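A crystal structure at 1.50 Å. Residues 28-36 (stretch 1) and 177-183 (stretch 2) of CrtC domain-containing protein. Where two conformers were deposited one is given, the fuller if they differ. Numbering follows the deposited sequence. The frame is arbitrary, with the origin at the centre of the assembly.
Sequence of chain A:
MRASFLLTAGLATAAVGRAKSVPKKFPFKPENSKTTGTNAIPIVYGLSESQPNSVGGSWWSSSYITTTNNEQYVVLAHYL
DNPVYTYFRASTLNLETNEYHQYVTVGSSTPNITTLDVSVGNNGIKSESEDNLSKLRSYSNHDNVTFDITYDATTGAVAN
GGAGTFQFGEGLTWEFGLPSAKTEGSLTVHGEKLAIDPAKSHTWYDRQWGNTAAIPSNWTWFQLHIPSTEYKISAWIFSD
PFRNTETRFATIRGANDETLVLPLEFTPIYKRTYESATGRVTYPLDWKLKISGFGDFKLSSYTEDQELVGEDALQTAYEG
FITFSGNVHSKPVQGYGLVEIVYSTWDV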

# COMPACT_ATOMS: atom_id res chain seq x y z
N PHE A 28 -13.36 7.98 -5.76
CA PHE A 28 -13.20 6.79 -4.92
C PHE A 28 -14.49 5.98 -4.91
O PHE A 28 -15.58 6.53 -4.70
CB PHE A 28 -12.84 7.18 -3.48
CG PHE A 28 -11.60 8.02 -3.34
CD1 PHE A 28 -10.57 7.97 -4.27
CD2 PHE A 28 -11.46 8.84 -2.23
CE1 PHE A 28 -9.43 8.74 -4.10
CE2 PHE A 28 -10.33 9.62 -2.06
CZ PHE A 28 -9.30 9.57 -2.99
N LYS A 29 -14.37 4.67 -5.11
CA LYS A 29 -15.52 3.78 -5.02
C LYS A 29 -15.03 2.34 -4.95
O LYS A 29 -13.96 2.03 -5.49
CB LYS A 29 -16.47 3.97 -6.21
CG LYS A 29 -15.85 3.71 -7.56
CD LYS A 29 -16.80 4.08 -8.70
CE LYS A 29 -17.05 5.58 -8.75
NZ LYS A 29 -17.82 6.03 -9.95
N PRO A 30 -15.77 1.44 -4.31
CA PRO A 30 -15.33 0.06 -4.20
C PRO A 30 -15.69 -0.76 -5.42
O PRO A 30 -16.59 -0.43 -6.20
CB PRO A 30 -16.08 -0.45 -2.97
CG PRO A 30 -17.38 0.32 -3.02
CD PRO A 30 -17.04 1.68 -3.58
N GLU A 31 -14.97 -1.87 -5.58
CA GLU A 31 -15.44 -2.91 -6.48
C GLU A 31 -16.42 -3.81 -5.75
O GLU A 31 -16.57 -3.75 -4.52
CB GLU A 31 -14.26 -3.71 -7.04
CG GLU A 31 -13.47 -2.88 -8.03
CD GLU A 31 -12.21 -3.56 -8.54
OE1 GLU A 31 -11.71 -4.49 -7.87
OE2 GLU A 31 -11.73 -3.15 -9.62
N ASN A 32 -17.14 -4.63 -6.52
CA ASN A 32 -18.07 -5.59 -5.96
C ASN A 32 -17.89 -6.92 -6.69
O ASN A 32 -18.81 -7.46 -7.31
CB ASN A 32 -19.51 -5.09 -6.04
CG ASN A 32 -20.50 -6.01 -5.34
OD1 ASN A 32 -20.20 -6.59 -4.30
ND2 ASN A 32 -21.69 -6.14 -5.91
N SER A 33 -16.69 -7.48 -6.61
CA SER A 33 -16.34 -8.70 -7.31
C SER A 33 -15.82 -9.74 -6.33
O SER A 33 -15.67 -9.49 -5.13
CB SER A 33 -15.30 -8.43 -8.40
OG SER A 33 -14.38 -7.45 -7.98
N LYS A 34 -15.53 -10.93 -6.86
CA LYS A 34 -14.99 -12.02 -6.05
C LYS A 34 -13.48 -11.87 -5.94
O LYS A 34 -12.81 -11.49 -6.91
CB LYS A 34 -15.35 -13.37 -6.67
CG LYS A 34 -16.84 -13.48 -7.05
CD LYS A 34 -17.72 -13.17 -5.84
CE LYS A 34 -18.77 -14.25 -5.62
NZ LYS A 34 -19.00 -14.50 -4.16
N THR A 35 -12.94 -12.20 -4.77
CA THR A 35 -11.54 -11.88 -4.45
C THR A 35 -10.56 -12.62 -5.36
O THR A 35 -9.55 -12.05 -5.80
CB THR A 35 -11.25 -12.20 -2.98
OG1 THR A 35 -12.34 -11.77 -2.16
CG2 THR A 35 -9.99 -11.48 -2.52
N THR A 36 -10.81 -13.89 -5.64
CA THR A 36 -9.92 -14.68 -6.47
C THR A 36 -10.52 -14.96 -7.84
O THR A 36 -9.96 -15.75 -8.61
CB THR A 36 -9.55 -15.99 -5.77
OG1 THR A 36 -10.72 -16.58 -5.19
CG2 THR A 36 -8.54 -15.72 -4.65
N GLY A 177 -2.31 -7.85 -3.38
CA GLY A 177 -3.05 -6.62 -3.10
C GLY A 177 -4.53 -6.86 -3.35
O GLY A 177 -4.90 -7.55 -4.30
N LEU A 178 -5.36 -6.29 -2.49
CA LEU A 178 -6.81 -6.28 -2.69
C LEU A 178 -7.17 -4.83 -2.94
O LEU A 178 -7.25 -4.04 -1.99
CB LEU A 178 -7.54 -6.83 -1.45
CG LEU A 178 -7.04 -8.20 -1.00
CD1 LEU A 178 -7.71 -8.68 0.29
CD2 LEU A 178 -7.19 -9.23 -2.11
N PRO A 179 -7.37 -4.41 -4.20
CA PRO A 179 -7.23 -2.97 -4.53
C PRO A 179 -8.38 -2.05 -4.16
O PRO A 179 -8.14 -0.89 -3.81
CB PRO A 179 -7.05 -2.97 -6.06
CG PRO A 179 -6.79 -4.37 -6.43
CD PRO A 179 -7.42 -5.25 -5.41
N SER A 180 -9.61 -2.55 -4.19
CA SER A 180 -10.79 -1.68 -4.10
C SER A 180 -11.83 -2.28 -3.17
O SER A 180 -13.01 -2.43 -3.52
CB SER A 180 -11.37 -1.44 -5.49
OG SER A 180 -10.47 -0.70 -6.28
N ALA A 181 -11.41 -2.62 -1.96
CA ALA A 181 -12.29 -3.25 -0.99
C ALA A 181 -13.34 -2.27 -0.47
O ALA A 181 -13.04 -1.11 -0.19
CB ALA A 181 -11.48 -3.79 0.20
N LYS A 182 -14.58 -2.75 -0.35
CA LYS A 182 -15.63 -1.97 0.30
C LYS A 182 -15.21 -1.59 1.71
O LYS A 182 -14.74 -2.43 2.47
CB LYS A 182 -16.93 -2.77 0.31
CG LYS A 182 -18.12 -2.01 0.89
CD LYS A 182 -19.38 -2.87 0.85
CE LYS A 182 -20.52 -2.15 1.57
NZ LYS A 182 -21.77 -2.97 1.63
N THR A 183 -15.40 -0.31 2.06
CA THR A 183 -14.86 0.27 3.28
C THR A 183 -15.97 0.96 4.08
O THR A 183 -16.77 1.70 3.52
CB THR A 183 -13.78 1.30 2.92
OG1 THR A 183 -12.80 0.66 2.09
CG2 THR A 183 -13.13 1.87 4.16
O HOH W 1 -11.68 1.49 -7.59

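This is a small contact, 284 Å² summed over both sides, in which an irregular segment is pinned by one backbone hydrogen bond to the corner between two strands and padded around it by aliphatic packing. The hydrogen bond runs from Glu31 N to Ser180 O, 2.9 Å long with an N-H...O angle of 155°, close enough to straight to count as a sound bond. It forms where the second stretch changes direction, so a carbonyl at the corner is met by an amide from a chain more than 140 residues away in sequence.

Ser180 is the hub, with the largest covered area of any residue here. Its CA-to-CB bond points toward the first stretch, and its CB packs 3.6 Å from Glu31 CG. The glutamate thus serves the contact twice, through its amide and through the aliphatic part of its side chain, while both carboxylate oxygens are hydrogen-bonded elsewhere in the structure. The hydroxyl of Ser180 makes no direct hydrogen bond across the contact; a water bridges instead, lying 2.8 Å from Ser180 OG and donating to Lys29 O at 3.1 Å.

Pro30, which has no amide hydrogen to offer, contributes carbon surface. Its CA lies 3.5 Å from Ser180 O, and its CB sits 3.6 Å from Lys182 CA. Lys182 is used near its backbone: its chain, with all four chi angles t, is fully extended and its end leads away.

Farther along, Asn32, Ser33 and Lys34 bury nothing against the second stretch. Contact resumes at Thr35, whose CG2 meets Leu178 CD2 at 3.6 Å, methyl to methyl, while its OG1 is hydrogen-bonded elsewhere. The rule to read here is economy: one backbone bond ties the segment to the corner, and carbon groups, even those of polar residues, fill in around it.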